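Local coordinates for protein type II restriction enzyme BsoBI (Geobacillus stearothermophilus, PDB 1DC1) that recognises the double-stranded DNA sequence 5'-CYCGRG-3' as a homodimer and cleaves it after the first cytosine, acting as a type II restriction endonuclease, at residues T203-N217 with Q230-K242. Numbering follows the deposited sequence.
Unlike the reference sequence in segment 203-217: Ser205 (reference Pro). With nucleotides of chain A.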
loop_
_atom_site.group_PDB
_atom_site.type_symbol
_atom_site.label_atom_id
_atom_site.label_comp_id
_atom_site.label_asym_id
_atom_site.label_seq_id
_atom_site.Cartn_x
_atom_site.Cartn_y
_atom_site.Cartn_z
ATOM N N THR D 203 1.101 -9.502 -18.984
ATOM C CA THR D 203 0.383 -10.590 -18.330
ATOM C C THR D 203 1.090 -11.866 -18.771
ATOM O O THR D 203 1.242 -12.100 -19.964
ATOM C CB THR D 203 -1.056 -10.701 -18.776
ATOM O OG1 THR D 203 -1.749 -9.502 -18.418
ATOM C CG2 THR D 203 -1.720 -11.929 -18.075
ATOM N N VAL D 204 1.538 -12.675 -17.825
ATOM C CA VAL D 204 2.229 -13.901 -18.174
ATOM C C VAL D 204 1.229 -15.030 -18.033
ATOM O O VAL D 204 0.783 -15.388 -16.934
ATOM C CB VAL D 204 3.426 -14.107 -17.271
ATOM C CG1 VAL D 204 4.130 -15.433 -17.598
ATOM C CG2 VAL D 204 4.360 -12.955 -17.459
ATOM N N SER D 205 0.861 -15.576 -19.181
ATOM C CA SER D 205 -0.147 -16.623 -19.215
ATOM C C SER D 205 -0.027 -17.872 -18.343
ATOM O O SER D 205 -1.065 -18.370 -17.887
ATOM C CB SER D 205 -0.447 -16.998 -20.658
ATOM O OG SER D 205 -0.777 -15.818 -21.359
ATOM N N LEU D 206 1.182 -18.367 -18.075
ATOM C CA LEU D 206 1.316 -19.549 -17.239
ATOM C C LEU D 206 0.941 -19.256 -15.805
ATOM O O LEU D 206 0.308 -20.086 -15.164
ATOM C CB LEU D 206 2.756 -20.049 -17.261
ATOM C CG LEU D 206 3.156 -21.299 -18.034
ATOM C CD1 LEU D 206 4.342 -21.929 -17.348
ATOM C CD2 LEU D 206 1.969 -22.257 -18.150
ATOM N N VAL D 207 1.380 -18.105 -15.281
ATOM C CA VAL D 207 1.053 -17.749 -13.904
ATOM C C VAL D 207 -0.254 -17.006 -13.851
ATOM O O VAL D 207 -0.877 -16.992 -12.803
ATOM C CB VAL D 207 2.161 -16.889 -13.232
ATOM C CG1 VAL D 207 3.477 -17.615 -13.345
ATOM C CG2 VAL D 207 2.307 -15.576 -13.920
ATOM N N LYS D 208 -0.686 -16.409 -14.976
ATOM C CA LYS D 208 -1.942 -15.648 -15.032
ATOM C C LYS D 208 -1.824 -14.436 -14.103
ATOM O O LYS D 208 -2.782 -14.102 -13.371
ATOM C CB LYS D 208 -3.156 -16.486 -14.547
ATOM C CG LYS D 208 -3.578 -17.633 -15.493
ATOM C CD LYS D 208 -4.356 -18.751 -14.759
ATOM C CE LYS D 208 -3.418 -19.780 -14.061
ATOM N NZ LYS D 208 -3.266 -19.585 -12.560
ATOM N N LYS D 209 -0.635 -13.825 -14.096
ATOM C CA LYS D 209 -0.358 -12.644 -13.270
ATOM C C LYS D 209 0.507 -11.731 -14.126
ATOM O O LYS D 209 1.149 -12.170 -15.098
ATOM C CB LYS D 209 0.384 -13.036 -11.970
ATOM C CG LYS D 209 -0.406 -13.972 -10.973
ATOM C CD LYS D 209 -1.526 -13.192 -10.263
ATOM C CE LYS D 209 -2.544 -14.085 -9.507
ATOM N NZ LYS D 209 -3.573 -14.728 -10.433
ATOM N N ASN D 210 0.462 -10.459 -13.794
ATOM C CA ASN D 210 1.248 -9.456 -14.486
ATOM C C ASN D 210 2.663 -9.513 -13.919
ATOM O O ASN D 210 2.846 -9.863 -12.739
ATOM C CB ASN D 210 0.570 -8.122 -14.241
ATOM C CG ASN D 210 -0.742 -8.017 -14.957
ATOM O OD1 ASN D 210 -0.798 -8.117 -16.179
ATOM N ND2 ASN D 210 -1.812 -7.829 -14.206
ATOM N N VAL D 211 3.653 -9.198 -14.753
ATOM C CA VAL D 211 5.054 -9.188 -14.330
ATOM C C VAL D 211 5.660 -7.865 -14.765
ATOM O O VAL D 211 5.422 -7.394 -15.867
ATOM C CB VAL D 211 5.851 -10.375 -14.940
ATOM C CG1 VAL D 211 7.234 -10.381 -14.351
ATOM C CG2 VAL D 211 5.161 -11.757 -14.562
ATOM N N ASP D 212 6.445 -7.253 -13.898
ATOM C CA ASP D 212 7.030 -5.937 -14.216
ATOM C C ASP D 212 7.923 -5.969 -15.440
ATOM O O ASP D 212 7.780 -5.133 -16.335
ATOM C CB ASP D 212 7.877 -5.410 -13.047
ATOM C CG ASP D 212 7.045 -5.051 -11.823
ATOM O OD1 ASP D 212 5.804 -4.786 -11.931
ATOM O OD2 ASP D 212 7.658 -5.051 -10.744
ATOM N N ILE D 213 8.854 -6.935 -15.453
ATOM C CA ILE D 213 9.875 -7.063 -16.511
ATOM C C ILE D 213 9.870 -8.464 -17.089
ATOM O O ILE D 213 9.931 -9.443 -16.326
ATOM C CB ILE D 213 11.295 -6.830 -15.939
ATOM C CG1 ILE D 213 11.362 -5.444 -15.282
ATOM C CG2 ILE D 213 12.384 -7.095 -17.036
ATOM C CD1 ILE D 213 12.557 -5.258 -14.446
ATOM N N CYS D 214 9.842 -8.548 -18.424
ATOM C CA CYS D 214 9.863 -9.811 -19.142
ATOM C C CYS D 214 10.845 -9.729 -20.283
ATOM O O CYS D 214 10.768 -8.786 -21.054
ATOM C CB CYS D 214 8.474 -10.119 -19.694
ATOM S SG CYS D 214 7.253 -10.709 -18.451
ATOM N N LEU D 215 11.750 -10.704 -20.376
ATOM C CA LEU D 215 12.734 -10.766 -21.458
ATOM C C LEU D 215 12.408 -11.974 -22.264
ATOM O O LEU D 215 12.383 -13.072 -21.734
ATOM C CB LEU D 215 14.173 -10.898 -20.957
ATOM C CG LEU D 215 15.279 -10.771 -22.050
ATOM C CD1 LEU D 215 15.182 -9.404 -22.671
ATOM C CD2 LEU D 215 16.676 -10.916 -21.491
ATOM N N PHE D 216 12.175 -11.777 -23.560
ATOM C CA PHE D 216 11.812 -12.869 -24.460
ATOM C C PHE D 216 12.910 -13.241 -25.387
ATOM O O PHE D 216 13.654 -12.383 -25.840
ATOM C CB PHE D 216 10.653 -12.502 -25.359
ATOM C CG PHE D 216 9.398 -12.314 -24.633
ATOM C CD1 PHE D 216 8.586 -13.406 -24.330
ATOM C CD2 PHE D 216 9.026 -11.039 -24.220
ATOM C CE1 PHE D 216 7.413 -13.229 -23.622
ATOM C CE2 PHE D 216 7.854 -10.837 -23.508
ATOM C CZ PHE D 216 7.045 -11.928 -23.209
ATOM N N ASN D 217 12.990 -14.536 -25.650
ATOM C CA ASN D 217 13.930 -15.087 -26.597
ATOM C C ASN D 217 13.149 -15.032 -27.911
ATOM O O ASN D 217 12.423 -15.975 -28.232
ATOM C CB ASN D 217 14.203 -16.546 -26.289
ATOM C CG ASN D 217 14.698 -17.270 -27.486
ATOM O OD1 ASN D 217 14.910 -16.662 -28.544
ATOM N ND2 ASN D 217 14.905 -18.568 -27.353
ATOM N N GLN D 230 3.556 -15.669 -24.228
ATOM C CA GLN D 230 2.675 -16.853 -24.453
ATOM C C GLN D 230 3.387 -18.224 -24.454
ATOM O O GLN D 230 3.005 -19.117 -23.688
ATOM C CB GLN D 230 1.897 -16.675 -25.766
ATOM C CG GLN D 230 0.472 -16.137 -25.570
ATOM C CD GLN D 230 -0.604 -17.225 -25.626
ATOM O OE1 GLN D 230 -0.554 -18.117 -26.485
ATOM N NE2 GLN D 230 -1.585 -17.152 -24.709
ATOM N N GLN D 231 4.386 -18.406 -25.319
ATOM C CA GLN D 231 5.122 -19.671 -25.368
ATOM C C GLN D 231 6.101 -19.660 -24.203
ATOM O O GLN D 231 7.110 -18.971 -24.246
ATOM C CB GLN D 231 5.923 -19.815 -26.666
ATOM C CG GLN D 231 5.098 -19.809 -27.957
ATOM C CD GLN D 231 5.910 -19.373 -29.196
ATOM O OE1 GLN D 231 7.096 -19.021 -29.097
ATOM N NE2 GLN D 231 5.267 -19.400 -30.364
ATOM N N PRO D 232 5.822 -20.437 -23.154
ATOM C CA PRO D 232 6.675 -20.513 -21.966
ATOM C C PRO D 232 8.158 -20.680 -22.191
ATOM O O PRO D 232 8.956 -20.157 -21.432
ATOM C CB PRO D 232 6.074 -21.679 -21.168
ATOM C CG PRO D 232 5.163 -22.382 -22.145
ATOM C CD PRO D 232 4.650 -21.321 -23.023
ATOM N N GLU D 233 8.545 -21.405 -23.230
ATOM C CA GLU D 233 9.964 -21.595 -23.506
ATOM C C GLU D 233 10.641 -20.298 -23.995
ATOM O O GLU D 233 11.880 -20.207 -23.994
ATOM C CB GLU D 233 10.173 -22.689 -24.570
ATOM C CG GLU D 233 8.973 -23.521 -24.846
ATOM C CD GLU D 233 7.936 -22.771 -25.620
ATOM O OE1 GLU D 233 8.277 -22.270 -26.721
ATOM O OE2 GLU D 233 6.783 -22.681 -25.131
ATOM N N LYS D 234 9.836 -19.311 -24.414
ATOM C CA LYS D 234 10.353 -18.028 -24.937
ATOM C C LYS D 234 10.715 -17.053 -23.855
ATOM O O LYS D 234 11.332 -16.042 -24.135
ATOM C CB LYS D 234 9.322 -17.356 -25.841
ATOM C CG LYS D 234 9.077 -18.100 -27.119
ATOM C CD LYS D 234 10.323 -18.847 -27.529
ATOM C CE LYS D 234 10.370 -19.073 -29.048
ATOM N NZ LYS D 234 11.429 -20.073 -29.409
ATOM N N TYR D 235 10.279 -17.332 -22.629
ATOM C CA TYR D 235 10.587 -16.464 -21.466
ATOM C C TYR D 235 11.978 -16.739 -20.894
ATOM O O TYR D 235 12.198 -17.762 -20.202
ATOM C CB TYR D 235 9.561 -16.659 -20.355
ATOM C CG TYR D 235 8.196 -16.126 -20.700
ATOM C CD1 TYR D 235 7.262 -16.919 -21.377
ATOM C CD2 TYR D 235 7.810 -14.848 -20.304
ATOM C CE1 TYR D 235 5.996 -16.443 -21.630
ATOM C CE2 TYR D 235 6.521 -14.358 -20.561
ATOM C CZ TYR D 235 5.624 -15.151 -21.218
ATOM O OH TYR D 235 4.357 -14.660 -21.481
ATOM N N LEU D 236 12.915 -15.840 -21.194
ATOM C CA LEU D 236 14.298 -15.976 -20.695
ATOM C C LEU D 236 14.429 -15.452 -19.266
ATOM O O LEU D 236 15.160 -16.017 -18.474
ATOM C CB LEU D 236 15.302 -15.176 -21.550
ATOM C CG LEU D 236 15.563 -15.662 -22.981
ATOM C CD1 LEU D 236 16.431 -14.689 -23.719
ATOM C CD2 LEU D 236 16.214 -17.051 -22.936
ATOM N N LEU D 237 13.715 -14.374 -18.955
ATOM C CA LEU D 237 13.804 -13.758 -17.648
ATOM C C LEU D 237 12.510 -13.074 -17.258
ATOM O O LEU D 237 11.824 -12.541 -18.124
ATOM C CB LEU D 237 14.963 -12.728 -17.640
ATOM C CG LEU D 237 15.201 -11.782 -16.437
ATOM C CD1 LEU D 237 16.664 -11.458 -16.386
ATOM C CD2 LEU D 237 14.355 -10.489 -16.548
ATOM N N LEU D 238 12.179 -13.122 -15.954
ATOM C CA LEU D 238 11.014 -12.430 -15.379
ATOM C C LEU D 238 11.534 -11.719 -14.136
ATOM O O LEU D 238 12.344 -12.262 -13.390
ATOM C CB LEU D 238 9.878 -13.394 -15.048
ATOM C CG LEU D 238 9.484 -14.194 -16.308
ATOM C CD1 LEU D 238 9.940 -15.625 -16.172
ATOM C CD2 LEU D 238 8.035 -14.124 -16.525
ATOM N N GLY D 239 11.117 -10.475 -13.941
ATOM C CA GLY D 239 11.626 -9.763 -12.795
ATOM C C GLY D 239 10.656 -8.752 -12.239
ATOM O O GLY D 239 9.734 -8.314 -12.933
ATOM N N GLU D 240 10.864 -8.399 -10.980
ATOM C CA GLU D 240 10.034 -7.424 -10.284
ATOM C C GLU D 240 10.911 -6.195 -10.116
ATOM O O GLU D 240 12.107 -6.305 -9.893
ATOM C CB GLU D 240 9.595 -7.947 -8.908
ATOM C CG GLU D 240 8.116 -8.421 -8.750
ATOM C CD GLU D 240 7.420 -8.946 -10.041
ATOM O OE1 GLU D 240 7.138 -8.123 -10.944
ATOM O OE2 GLU D 240 7.123 -10.174 -10.149
ATOM N N LEU D 241 10.316 -5.014 -10.242
ATOM C CA LEU D 241 11.053 -3.742 -10.139
ATOM C C LEU D 241 10.264 -2.836 -9.215
ATOM O O LEU D 241 9.145 -2.496 -9.543
ATOM C CB LEU D 241 11.179 -3.090 -11.539
ATOM C CG LEU D 241 11.647 -1.631 -11.723
ATOM C CD1 LEU D 241 13.053 -1.462 -11.155
ATOM C CD2 LEU D 241 11.650 -1.246 -13.224
ATOM N N LYS D 242 10.841 -2.476 -8.061
ATOM C CA LYS D 242 10.187 -1.610 -7.058
ATOM C C LYS D 242 10.903 -0.259 -6.999
ATOM O O LYS D 242 12.073 -0.190 -6.613
ATOM C CB LYS D 242 10.216 -2.294 -5.705
ATOM C CG LYS D 242 9.964 -3.790 -5.813
ATOM C CD LYS D 242 8.640 -4.182 -5.269
ATOM C CE LYS D 242 7.543 -3.555 -6.024
ATOM N NZ LYS D 242 7.020 -4.550 -6.994
ATOM P P DC A 5 -0.553 -9.195 -10.244
ATOM O OP1 DC A 5 -0.921 -9.970 -11.456
ATOM O OP2 DC A 5 0.242 -9.828 -9.198
ATOM O "O5'" DC A 5 0.266 -7.954 -10.797
ATOM C "C5'" DC A 5 0.728 -6.923 -9.932
ATOM C "C4'" DC A 5 0.626 -5.589 -10.629
ATOM O "O4'" DC A 5 -0.752 -5.180 -10.737
ATOM C "C3'" DC A 5 1.293 -4.454 -9.866
ATOM O "O3'" DC A 5 2.679 -4.425 -10.115
ATOM C "C2'" DC A 5 0.580 -3.230 -10.391
ATOM C "C1'" DC A 5 -0.832 -3.773 -10.544
ATOM N N1 DC A 5 -1.747 -3.486 -9.410
ATOM C C2 DC A 5 -2.229 -2.165 -9.287
ATOM O O2 DC A 5 -1.794 -1.288 -10.089
ATOM N N3 DC A 5 -3.134 -1.879 -8.306
ATOM C C4 DC A 5 -3.552 -2.849 -7.471
ATOM N N4 DC A 5 -4.462 -2.534 -6.554
ATOM C C5 DC A 5 -3.060 -4.189 -7.560
ATOM C C6 DC A 5 -2.154 -4.455 -8.528
ATOM P P DT A 6 3.654 -3.774 -9.048
ATOM O OP1 DT A 6 4.983 -3.983 -9.617
ATOM O OP2 DT A 6 3.356 -4.165 -7.630
ATOM O "O5'" DT A 6 3.316 -2.216 -9.088
ATOM C "C5'" DT A 6 3.796 -1.378 -10.159
ATOM C "C4'" DT A 6 3.455 0.068 -9.870
ATOM O "O4'" DT A 6 2.022 0.272 -9.846
ATOM C "C3'" DT A 6 3.946 0.558 -8.512
ATOM O "O3'" DT A 6 5.301 0.979 -8.653
ATOM C "C2'" DT A 6 3.012 1.721 -8.240
ATOM C "C1'" DT A 6 1.707 1.277 -8.888
ATOM N N1 DT A 6 0.824 0.690 -7.885
ATOM C C2 DT A 6 -0.017 1.534 -7.199
ATOM O O2 DT A 6 -0.034 2.751 -7.349
ATOM N N3 DT A 6 -0.840 0.902 -6.314
ATOM C C4 DT A 6 -0.883 -0.441 -6.030
ATOM O O4 DT A 6 -1.724 -0.854 -5.250
ATOM C C5 DT A 6 0.094 -1.253 -6.731
ATOM C C7 DT A 6 0.237 -2.704 -6.396
ATOM C C6 DT A 6 0.854 -0.660 -7.630
ATOM P P DA A 4 -6.331 -11.926 -10.028
ATOM O OP1 DA A 4 -5.486 -13.156 -10.303
ATOM O OP2 DA A 4 -7.185 -11.861 -8.777
ATOM O "O5'" DA A 4 -5.339 -10.683 -10.019
ATOM C "C5'" DA A 4 -4.451 -10.448 -11.115
ATOM C "C4'" DA A 4 -3.699 -9.162 -10.893
ATOM O "O4'" DA A 4 -4.612 -8.053 -11.051
ATOM C "C3'" DA A 4 -3.082 -9.027 -9.491
ATOM O "O3'" DA A 4 -1.786 -8.455 -9.533
ATOM C "C2'" DA A 4 -3.935 -7.932 -8.856
ATOM C "C1'" DA A 4 -4.272 -7.112 -10.086
ATOM N N9 DA A 4 -5.363 -6.168 -9.974
ATOM C C8 DA A 4 -6.543 -6.332 -9.330
ATOM N N7 DA A 4 -7.252 -5.243 -9.272
ATOM C C5 DA A 4 -6.495 -4.301 -9.962
ATOM C C6 DA A 4 -6.708 -2.924 -10.250
ATOM N N6 DA A 4 -7.769 -2.249 -9.816
ATOM N N1 DA A 4 -5.781 -2.277 -10.988
ATOM C C2 DA A 4 -4.705 -2.967 -11.396
ATOM N N3 DA A 4 -4.394 -4.253 -11.183
ATOM C C4 DA A 4 -5.350 -4.868 -10.440
HETATM O O HOH W 1 2.572 -17.970 -20.605
HETATM O O HOH W 2 4.337 -11.094 -10.976
#
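Tyr235 lies between Val204 and Phe216 on one face of an antiparallel strand pair, 213-217 with 235-242, in the central mixed sheet of the PD-(D/E)XK nuclease fold. Phe216 CE1 sits over one face of the tyrosine ring, 3.4 Å from Tyr235 CE2, with the ring planes at an oblique 50°. The first torsion of Val204 (178°) sets CG1 anti to the backbone N, where it meets Tyr235 CZ, while CG2 runs tip to tip into Leu238 CD2. Cys214 SG fills in at the ring's edge. The other face carries Ile213, Leu215 and Leu237, with Ile213 and Leu237 side by side; strand 194-199 adds Leu198 to this layer. A classic beta bulge interrupts the ladder: Leu215 O takes Leu236 N at 2.9 Å and, more weakly, Leu237 N.

At the far end the chain turns a corner at Asp212, and the apolar pairs give way to charge. Asp212, Glu240 and Lys242 are predicted to form the catalytic magnesium site. The two carboxylates cross at about a right angle, Asp212 OD2 lying 3.1 Å from Glu240 OE1, while Asp212 N donates to that same OE1 with an N-H...O angle of 166°. Lys242 NZ makes a long salt bridge to Asp212 OD2 (3.8 Å) and a weak hydrogen bond to OP1 of DT6 in chain A. Upstream, Asn210 N grips OP1 of DC5 in chain A at 2.8 Å. Leu241 N donates an almost straight bond to Asp212 OD2, meeting its anti lone pair, on the side away from OD1, at 2.7 Å.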